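Local coordinates for putative S-adenosylmethionine-dependent methyltransferase (Bacteroides thetaiotaomicron, PDB 1WYZ), which probably transfers methyl groups from S-adenosylmethionine, as a member of the RsmI-like methyltransferase family, at the interface of chains A and B. Coordinates in Å, arbitrary orientation; residue numbers count along the deposited sequence, not the author numbering. Chains: chain A/B, putative S-adenosylmethionine-dependent methyltransferase.

Contact 1 and contact 2 belong to the same two-fold symmetric interface, the centres of their C-alpha atoms about 19 Å apart. Helix 123-131 of chain A joins them: A:Ile124 near its start supports contact 1, whereas A:Met129 to A:Ser131 at its end enter contact 2. Contact 1 lies on the two-fold axis and pairs the same strand from each copy, but contact 2, which recurs with the chains exchanged, sets the helix end and strand 207-212 of chain A against a different region of chain B. Together they are likely to fix the relative orientation of the copies in a dimer, the form common in this family.

Contact 1: the interface of chains A and B. Residues chain A 124, 138-142, 167; chain B 135-140, 167.
An antiparallel strand pairing about the two-fold axis forms this part of the interface between the two copies, which may be a homodimer interface: strand 138-143 of chain A runs against strand 138-141 of chain B, with A:Ala139 opposite B:Ala139. Two main-chain hydrogen bonds carry the pairing. B:Phe140 N donates to A:Phe138 O at 2.9 Å, fairly straight at the hydrogen (166°), and A:Phe140 N donates to B:Phe138 O at 2.9 Å, nearly along the C=O axis (172°). The reciprocal bonds, from A:Phe138 N and B:Phe138 N to the partner's Phe140 carbonyl, are weak. At the centre of the pairing, the methyl groups A:Ala139 CB and B:Ala139 CB meet at 3.6 Å.

The other side of the ribbon is aromatic. Both Phe138 side chains take the crowded first torsion, CG between the backbone N and the carbonyl carbon, and the rings cross obliquely, touching through A:Phe138 CE1 and B:Phe138 CE1 at 3.9 Å. A:Phe140 CB lies over one face of the B:Phe138 ring, offset toward the rim, while B:Gly135 C sits in plane at its edge. A:Phe140 holds CG anti to the backbone N (chi1 179°), which carries its ring toward the loop before the partner strand; A:Phe140 CD2 reaches B:Gly135 O at 3.5 Å and also approaches the carbonyl of the poorly ordered B:Gln136.

On the alanine side, A:His141 and B:Gln167 cross obliquely, the extended glutamine bringing its amide NE2 to 3.4 Å from imidazole CE1 of A:His141. A:Gln167 NE2 comes close to B:Phe140 O, but its N-H points away from the carbonyl.

Further out, residues of chain A itself sandwich the A:Phe140 ring and should limit its tilt. A:Ile124 CG1, from helix 123-131, covers one face off-centre, and on the opposite face the backbone A:Gly142 N lies over the A:Phe140 ring centre, 3.4 Å above its plane.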
ATOM      1  N   ILE A 124      -3.059  -4.858   0.649  1.00 36.04           N
ATOM      2  CA  ILE A 124      -1.685  -5.176   0.311  1.00 34.49           C
ATOM      3  C   ILE A 124      -0.687  -4.736   1.390  1.00 34.69           C
ATOM      4  O   ILE A 124       0.057  -5.578   1.892  1.00 33.61           O
ATOM      5  CB  ILE A 124      -1.300  -4.582  -1.063  1.00 50.29           C
ATOM      6  CG1 ILE A 124      -1.908  -5.434  -2.172  1.00 49.46           C
ATOM      7  CG2 ILE A 124       0.222  -4.580  -1.247  1.00 53.67           C
ATOM      8  CD1 ILE A 124      -3.411  -5.254  -2.370  1.00 63.74           C
ATOM      9  N   PHE A 138       8.634  -6.266  -1.535  1.00 32.84           N
ATOM     10  CA  PHE A 138       7.528  -7.198  -1.728  1.00 32.95           C
ATOM     11  C   PHE A 138       6.944  -6.963  -3.116  1.00 32.31           C
ATOM     12  O   PHE A 138       7.198  -5.918  -3.726  1.00 32.47           O
ATOM     13  CB  PHE A 138       6.466  -6.970  -0.657  1.00 30.02           C
ATOM     14  CG  PHE A 138       5.898  -5.582  -0.663  1.00 32.77           C
ATOM     15  CD1 PHE A 138       4.874  -5.238  -1.546  1.00 33.51           C
ATOM     16  CD2 PHE A 138       6.386  -4.610   0.219  1.00 32.66           C
ATOM     17  CE1 PHE A 138       4.341  -3.944  -1.551  1.00 35.47           C
ATOM     18  CE2 PHE A 138       5.860  -3.326   0.218  1.00 33.60           C
ATOM     19  CZ  PHE A 138       4.836  -2.988  -0.666  1.00 36.39           C
ATOM     20  N   ALA A 139       6.154  -7.921  -3.599  1.00 22.07           N
ATOM     21  CA  ALA A 139       5.557  -7.842  -4.930  1.00 21.02           C
ATOM     22  C   ALA A 139       4.133  -8.414  -4.984  1.00 21.83           C
ATOM     23  O   ALA A 139       3.877  -9.526  -4.503  1.00 20.74           O
ATOM     24  CB  ALA A 139       6.444  -8.586  -5.911  1.00 22.35           C
ATOM     25  N   PHE A 140       3.210  -7.658  -5.568  1.00 22.15           N
ATOM     26  CA  PHE A 140       1.821  -8.091  -5.689  1.00 22.82           C
ATOM     27  C   PHE A 140       1.568  -8.609  -7.111  1.00 23.68           C
ATOM     28  O   PHE A 140       1.841  -7.905  -8.092  1.00 23.08           O
ATOM     29  CB  PHE A 140       0.881  -6.914  -5.401  1.00 25.98           C
ATOM     30  CG  PHE A 140      -0.583  -7.255  -5.533  1.00 25.55           C
ATOM     31  CD1 PHE A 140      -1.179  -8.159  -4.659  1.00 25.52           C
ATOM     32  CD2 PHE A 140      -1.359  -6.686  -6.539  1.00 26.48           C
ATOM     33  CE1 PHE A 140      -2.529  -8.502  -4.781  1.00 26.44           C
ATOM     34  CE2 PHE A 140      -2.719  -7.020  -6.674  1.00 26.53           C
ATOM     35  CZ  PHE A 140      -3.297  -7.932  -5.787  1.00 27.56           C
ATOM     36  N   HIS A 141       1.031  -9.819  -7.224  1.00 17.16           N
ATOM     37  CA  HIS A 141       0.765 -10.404  -8.533  1.00 17.22           C
ATOM     38  C   HIS A 141      -0.725 -10.531  -8.859  1.00 17.99           C
ATOM     39  O   HIS A 141      -1.084 -11.039  -9.915  1.00 18.03           O
ATOM     40  CB  HIS A 141       1.435 -11.778  -8.620  1.00 32.01           C
ATOM     41  CG  HIS A 141       2.906 -11.754  -8.340  1.00 30.66           C
ATOM     42  ND1 HIS A 141       3.851 -11.534  -9.322  1.00 33.29           N
ATOM     43  CD2 HIS A 141       3.596 -11.917  -7.188  1.00 29.59           C
ATOM     44  CE1 HIS A 141       5.056 -11.565  -8.786  1.00 31.51           C
ATOM     45  NE2 HIS A 141       4.929 -11.795  -7.491  1.00 31.28           N
ATOM     46  N   GLY A 142      -1.591 -10.065  -7.960  1.00 28.53           N
ATOM     47  CA  GLY A 142      -3.026 -10.152  -8.200  1.00 30.31           C
ATOM     48  C   GLY A 142      -3.526 -11.590  -8.209  1.00 32.79           C
ATOM     49  O   GLY A 142      -3.391 -12.298  -7.205  1.00 32.78           O
ATOM     50  N   GLN A 167      12.407 -10.985  -1.169  1.00 37.34           N
ATOM     51  CA  GLN A 167      11.202 -10.211  -1.404  1.00 36.78           C
ATOM     52  C   GLN A 167       9.879 -10.940  -1.174  1.00 35.44           C
ATOM     53  O   GLN A 167       9.602 -11.977  -1.764  1.00 35.72           O
ATOM     54  CB  GLN A 167      11.233  -9.678  -2.825  1.00 39.30           C
ATOM     55  CG  GLN A 167      10.083  -8.783  -3.191  1.00 38.56           C
ATOM     56  CD  GLN A 167      10.131  -8.449  -4.654  1.00 37.93           C
ATOM     57  OE1 GLN A 167       9.591  -9.176  -5.483  1.00 33.38           O
ATOM     58  NE2 GLN A 167      10.812  -7.360  -4.988  1.00 39.08           N
TER
ATOM     59  N   GLY B 135      -1.523  -1.590 -11.332  1.00 72.53           N
ATOM     60  CA  GLY B 135      -1.531  -1.842  -9.902  1.00 74.64           C
ATOM     61  C   GLY B 135      -1.839  -3.286  -9.545  1.00 77.91           C
ATOM     62  O   GLY B 135      -1.623  -3.701  -8.404  1.00 78.20           O
ATOM     63  N   GLN B 136      -2.343  -4.062 -10.504  1.00 63.83           N
ATOM     64  CA  GLN B 136      -2.659  -5.457 -10.220  1.00 62.93           C
ATOM     65  C   GLN B 136      -1.392  -6.300 -10.257  1.00 60.47           C
ATOM     66  O   GLN B 136      -1.427  -7.500  -9.976  1.00 61.33           O
ATOM     67  CB  GLN B 136      -3.676  -6.015 -11.219  1.00 65.15           C
ATOM     68  CG  GLN B 136      -4.600  -7.078 -10.605  1.00 71.57           C
ATOM     69  CD  GLN B 136      -5.270  -7.980 -11.640  1.00 75.61           C
ATOM     70  OE1 GLN B 136      -4.677  -8.955 -12.112  1.00 76.80           O
ATOM     71  NE2 GLN B 136      -6.510  -7.655 -11.996  1.00 76.81           N
ATOM     72  N   SER B 137      -0.271  -5.676 -10.608  1.00 55.61           N
ATOM     73  CA  SER B 137       0.998  -6.400 -10.649  1.00 52.05           C
ATOM     74  C   SER B 137       2.218  -5.488 -10.617  1.00 50.21           C
ATOM     75  O   SER B 137       2.695  -5.020 -11.656  1.00 50.85           O
ATOM     76  CB  SER B 137       1.065  -7.292 -11.881  1.00 21.44           C
ATOM     77  OG  SER B 137       2.294  -7.983 -11.894  1.00 19.39           O
ATOM     78  N   PHE B 138       2.724  -5.253  -9.411  1.00 30.86           N
ATOM     79  CA  PHE B 138       3.877  -4.391  -9.216  1.00 27.07           C
ATOM     80  C   PHE B 138       4.842  -4.983  -8.207  1.00 25.88           C
ATOM     81  O   PHE B 138       4.459  -5.794  -7.360  1.00 21.59           O
ATOM     82  CB  PHE B 138       3.432  -2.991  -8.763  1.00 35.30           C
ATOM     83  CG  PHE B 138       2.716  -2.971  -7.441  1.00 33.36           C
ATOM     84  CD1 PHE B 138       3.427  -3.036  -6.243  1.00 34.15           C
ATOM     85  CD2 PHE B 138       1.323  -2.893  -7.389  1.00 33.95           C
ATOM     86  CE1 PHE B 138       2.764  -3.028  -5.010  1.00 32.40           C
ATOM     87  CE2 PHE B 138       0.644  -2.886  -6.154  1.00 32.79           C
ATOM     88  CZ  PHE B 138       1.370  -2.951  -4.972  1.00 33.16           C
ATOM     89  N   ALA B 139       6.103  -4.571  -8.305  1.00 36.03           N
ATOM     90  CA  ALA B 139       7.129  -5.073  -7.402  1.00 37.50           C
ATOM     91  C   ALA B 139       8.054  -3.969  -6.903  1.00 37.64           C
ATOM     92  O   ALA B 139       8.609  -3.184  -7.687  1.00 37.85           O
ATOM     93  CB  ALA B 139       7.943  -6.192  -8.098  1.00 16.58           C
ATOM     94  N   PHE B 140       8.202  -3.911  -5.587  1.00 34.35           N
ATOM     95  CA  PHE B 140       9.059  -2.925  -4.954  1.00 35.42           C
ATOM     96  C   PHE B 140      10.340  -3.630  -4.523  1.00 35.56           C
ATOM     97  O   PHE B 140      10.293  -4.694  -3.922  1.00 36.90           O
ATOM     98  CB  PHE B 140       8.354  -2.311  -3.748  1.00 41.76           C
ATOM     99  CG  PHE B 140       9.185  -1.306  -3.016  1.00 42.80           C
ATOM    100  CD1 PHE B 140       9.739  -0.216  -3.689  1.00 43.84           C
ATOM    101  CD2 PHE B 140       9.426  -1.450  -1.657  1.00 42.96           C
ATOM    102  CE1 PHE B 140      10.529   0.717  -3.012  1.00 44.98           C
ATOM    103  CE2 PHE B 140      10.215  -0.520  -0.970  1.00 44.10           C
ATOM    104  CZ  PHE B 140      10.767   0.568  -1.653  1.00 44.63           C
ATOM    105  N   GLN B 167       4.713  -6.080 -15.356  1.00 33.52           N
ATOM    106  CA  GLN B 167       4.784  -5.775 -13.931  1.00 31.21           C
ATOM    107  C   GLN B 167       5.448  -4.429 -13.691  1.00 30.76           C
ATOM    108  O   GLN B 167       6.553  -4.180 -14.182  1.00 27.70           O
ATOM    109  CB  GLN B 167       5.581  -6.861 -13.215  1.00 31.13           C
ATOM    110  CG  GLN B 167       5.729  -6.662 -11.732  1.00 29.27           C
ATOM    111  CD  GLN B 167       6.459  -7.827 -11.115  1.00 30.55           C
ATOM    112  OE1 GLN B 167       7.680  -7.965 -11.254  1.00 30.11           O
ATOM    113  NE2 GLN B 167       5.710  -8.701 -10.455  1.00 31.46           N
TER

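Contact 2: the interface of chains A and B. Residues chain A 129-132, 208-210; chain B 7, 102, 105-106, 109, 115, 117.
The B:Gln109 and A:Gln209 side chains cross obliquely, their flat amides turned 75° apart and not touching; A:Gln209 CG lies 3.7 Å from B:Gln109 NE2. B:Gln109 leaves helix 102-110 of chain B, bends at chi2 (-70°) and plugs the joint between the end of helix 123-131 and strand 207-212 of this RsmI-like methyltransferase. As modelled, B:Gln109 OE1 is 2.9 Å from A:Ala130 O and also near A:Ile208 O, a clash of acceptors, while B:Gln109 NE2 is 2.6 Å from the amide A:Thr210 N, a clash of two donors. Exchanging O and N of this amide would probably turn the mismatches into hydrogen bonds, from its NH2 to both carbonyls and from A:Thr210 N to its oxygen. An alanine here would remove the amide and would probably leave A:Ala130 O and A:Thr210 N without this polar partner, with A:Ile208 O keeping its water. Behind it, A:Thr210 OG1 donates to a lone pair of A:Ser131 O at 2.9 Å, in the carbonyl plane, tying strand to helix end. Water 1 links A:Ile208 O to B:Val115 N and O.

Alongside, A:Met129, a selenomethionine bent at chi3, slides past B:Leu7 in the opposite direction, its methyl CE meeting B:Leu7 CB at 3.6 Å. B:Val105 CG1, anti to the backbone N, packs against A:Met129 O. A:Ile208 and B:Pro117 reach tip to tip, A:Ile208 CD1 lying 3.8 Å from ring carbon B:Pro117 CD, which A:Ala130 CB also touches.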
HETATM    1  N   MSE A 129       2.278  -5.683   6.696  1.00 31.23           N
HETATM    2  CA  MSE A 129       2.464  -5.250   8.069  1.00 32.40           C
HETATM    3  C   MSE A 129       2.195  -6.326   9.105  1.00 32.11           C
HETATM    4  O   MSE A 129       3.021  -6.565   9.993  1.00 31.80           O
HETATM    5  CB  MSE A 129       1.579  -4.031   8.355  1.00 32.04           C
HETATM    6  CG  MSE A 129       2.016  -2.732   7.674  1.00 34.71           C
HETATM    7 SE   MSE A 129       0.671  -1.326   7.800  1.00 50.54          SE
HETATM    8  CE  MSE A 129       0.472  -1.296   9.736  1.00 36.66           C
ATOM      9  N   ALA A 130       1.049  -6.983   8.987  1.00 30.84           N
ATOM     10  CA  ALA A 130       0.674  -7.993   9.956  1.00 31.12           C
ATOM     11  C   ALA A 130       1.340  -9.333   9.776  1.00 31.87           C
ATOM     12  O   ALA A 130       1.247 -10.184  10.667  1.00 32.20           O
ATOM     13  CB  ALA A 130      -0.840  -8.172   9.965  1.00 59.10           C
ATOM     14  N   SER A 131       1.993  -9.538   8.635  1.00 29.16           N
ATOM     15  CA  SER A 131       2.648 -10.819   8.390  1.00 28.73           C
ATOM     16  C   SER A 131       4.011 -10.861   9.043  1.00 28.99           C
ATOM     17  O   SER A 131       4.473 -11.923   9.452  1.00 30.91           O
ATOM     18  CB  SER A 131       2.799 -11.094   6.887  1.00 29.14           C
ATOM     19  OG  SER A 131       3.726 -10.212   6.268  1.00 26.06           O
ATOM     20  N   GLY A 132       4.656  -9.706   9.149  1.00 37.43           N
ATOM     21  CA  GLY A 132       5.984  -9.675   9.737  1.00 39.08           C
ATOM     22  C   GLY A 132       7.029 -10.004   8.682  1.00 40.74           C
ATOM     23  O   GLY A 132       8.206 -10.222   8.989  1.00 40.91           O
ATOM     24  N   ILE A 208      -5.373 -13.017  10.442  1.00 27.06           N
ATOM     25  CA  ILE A 208      -4.083 -12.751   9.813  1.00 27.23           C
ATOM     26  C   ILE A 208      -3.034 -13.399  10.673  1.00 30.38           C
ATOM     27  O   ILE A 208      -2.630 -12.862  11.706  1.00 29.82           O
ATOM     28  CB  ILE A 208      -3.736 -11.270   9.743  1.00 18.19           C
ATOM     29  CG1 ILE A 208      -4.898 -10.486   9.119  1.00 17.67           C
ATOM     30  CG2 ILE A 208      -2.425 -11.107   8.951  1.00 16.44           C
ATOM     31  CD1 ILE A 208      -4.791  -8.970   9.253  1.00 44.18           C
ATOM     32  N   GLN A 209      -2.579 -14.553  10.218  1.00 39.78           N
ATOM     33  CA  GLN A 209      -1.613 -15.343  10.946  1.00 40.20           C
ATOM     34  C   GLN A 209      -0.541 -15.837   9.991  1.00 38.86           C
ATOM     35  O   GLN A 209      -0.828 -16.190   8.849  1.00 35.75           O
ATOM     36  CB  GLN A 209      -2.363 -16.518  11.572  1.00 57.19           C
ATOM     37  CG  GLN A 209      -1.586 -17.362  12.537  1.00 62.67           C
ATOM     38  CD  GLN A 209      -2.478 -18.397  13.196  1.00 65.48           C
ATOM     39  OE1 GLN A 209      -3.083 -19.232  12.519  1.00 64.36           O
ATOM     40  NE2 GLN A 209      -2.572 -18.342  14.520  1.00 67.07           N
ATOM     41  N   THR A 210       0.699 -15.844  10.462  1.00 42.03           N
ATOM     42  CA  THR A 210       1.815 -16.316   9.657  1.00 41.59           C
ATOM     43  C   THR A 210       2.228 -17.676  10.171  1.00 42.02           C
ATOM     44  O   THR A 210       2.174 -17.945  11.367  1.00 41.76           O
ATOM     45  CB  THR A 210       3.017 -15.376   9.733  1.00 31.60           C
ATOM     46  OG1 THR A 210       2.709 -14.170   9.030  1.00 32.97           O
ATOM     47  CG2 THR A 210       4.237 -16.018   9.104  1.00 30.19           C
TER
ATOM     48  N   LEU B   7      -0.739  -2.386  15.284  1.00 31.75           N
ATOM     49  CA  LEU B   7       0.247  -1.682  14.449  1.00 29.80           C
ATOM     50  C   LEU B   7      -0.309  -0.312  14.086  1.00 29.93           C
ATOM     51  O   LEU B   7      -1.165  -0.186  13.211  1.00 29.73           O
ATOM     52  CB  LEU B   7       0.524  -2.482  13.179  1.00 32.71           C
ATOM     53  CG  LEU B   7       1.485  -3.673  13.252  1.00 30.79           C
ATOM     54  CD1 LEU B   7       1.313  -4.428  14.546  1.00 23.39           C
ATOM     55  CD2 LEU B   7       1.234  -4.551  12.046  1.00 28.44           C
ATOM     56  N   ALA B 102       9.007  -5.117  12.154  1.00 48.98           N
ATOM     57  CA  ALA B 102       8.703  -6.342  11.430  1.00 44.31           C
ATOM     58  C   ALA B 102       9.084  -7.550  12.285  1.00 41.01           C
ATOM     59  O   ALA B 102       8.359  -8.543  12.325  1.00 42.10           O
ATOM     60  CB  ALA B 102       9.466  -6.365  10.101  1.00 23.38           C
ATOM     61  N   VAL B 105       6.540  -8.096  15.029  1.00 36.83           N
ATOM     62  CA  VAL B 105       5.298  -8.667  14.524  1.00 35.46           C
ATOM     63  C   VAL B 105       5.573 -10.145  14.234  1.00 35.97           C
ATOM     64  O   VAL B 105       4.782 -11.024  14.584  1.00 34.55           O
ATOM     65  CB  VAL B 105       4.842  -7.944  13.237  1.00 30.58           C
ATOM     66  CG1 VAL B 105       3.569  -8.571  12.695  1.00 32.15           C
ATOM     67  CG2 VAL B 105       4.607  -6.484  13.530  1.00 28.61           C
ATOM     68  N   ALA B 106       6.720 -10.407  13.612  1.00 39.57           N
ATOM     69  CA  ALA B 106       7.109 -11.764  13.271  1.00 39.62           C
ATOM     70  C   ALA B 106       7.101 -12.687  14.484  1.00 40.84           C
ATOM     71  O   ALA B 106       6.488 -13.758  14.455  1.00 41.54           O
ATOM     72  CB  ALA B 106       8.489 -11.771  12.626  1.00 35.05           C
ATOM     73  N   GLN B 109       3.788 -13.404  15.875  1.00 33.87           N
ATOM     74  CA  GLN B 109       3.147 -14.390  14.989  1.00 32.01           C
ATOM     75  C   GLN B 109       3.577 -15.812  15.355  1.00 31.79           C
ATOM     76  O   GLN B 109       2.762 -16.730  15.406  1.00 30.97           O
ATOM     77  CB  GLN B 109       3.528 -14.120  13.521  1.00 26.93           C
ATOM     78  CG  GLN B 109       2.723 -13.022  12.828  1.00 28.69           C
ATOM     79  CD  GLN B 109       1.261 -13.411  12.570  1.00 27.48           C
ATOM     80  OE1 GLN B 109       0.438 -12.581  12.161  1.00 27.22           O
ATOM     81  NE2 GLN B 109       0.941 -14.673  12.800  1.00 24.88           N
ATOM     82  N   VAL B 115      -2.286 -10.182  15.855  1.00 40.62           N
ATOM     83  CA  VAL B 115      -1.706  -8.957  15.327  1.00 41.66           C
ATOM     84  C   VAL B 115      -2.816  -8.302  14.538  1.00 42.20           C
ATOM     85  O   VAL B 115      -3.527  -8.962  13.783  1.00 44.50           O
ATOM     86  CB  VAL B 115      -0.532  -9.221  14.354  1.00 39.70           C
ATOM     87  CG1 VAL B 115       0.245  -7.934  14.127  1.00 39.73           C
ATOM     88  CG2 VAL B 115       0.366 -10.319  14.890  1.00 40.57           C
ATOM     89  N   PRO B 117      -3.416  -4.839  12.107  1.00 36.16           N
ATOM     90  CA  PRO B 117      -2.857  -3.638  11.479  1.00 34.67           C
ATOM     91  C   PRO B 117      -3.869  -2.512  11.277  1.00 33.72           C
ATOM     92  O   PRO B 117      -4.935  -2.740  10.699  1.00 33.48           O
ATOM     93  CB  PRO B 117      -2.341  -4.168  10.148  1.00 32.95           C
ATOM     94  CG  PRO B 117      -3.438  -5.149   9.782  1.00 33.08           C
ATOM     95  CD  PRO B 117      -3.663  -5.889  11.099  1.00 33.70           C
TER
HETATM   96  O   HOH W   1      -3.414 -11.840  13.931  1.00 38.77           O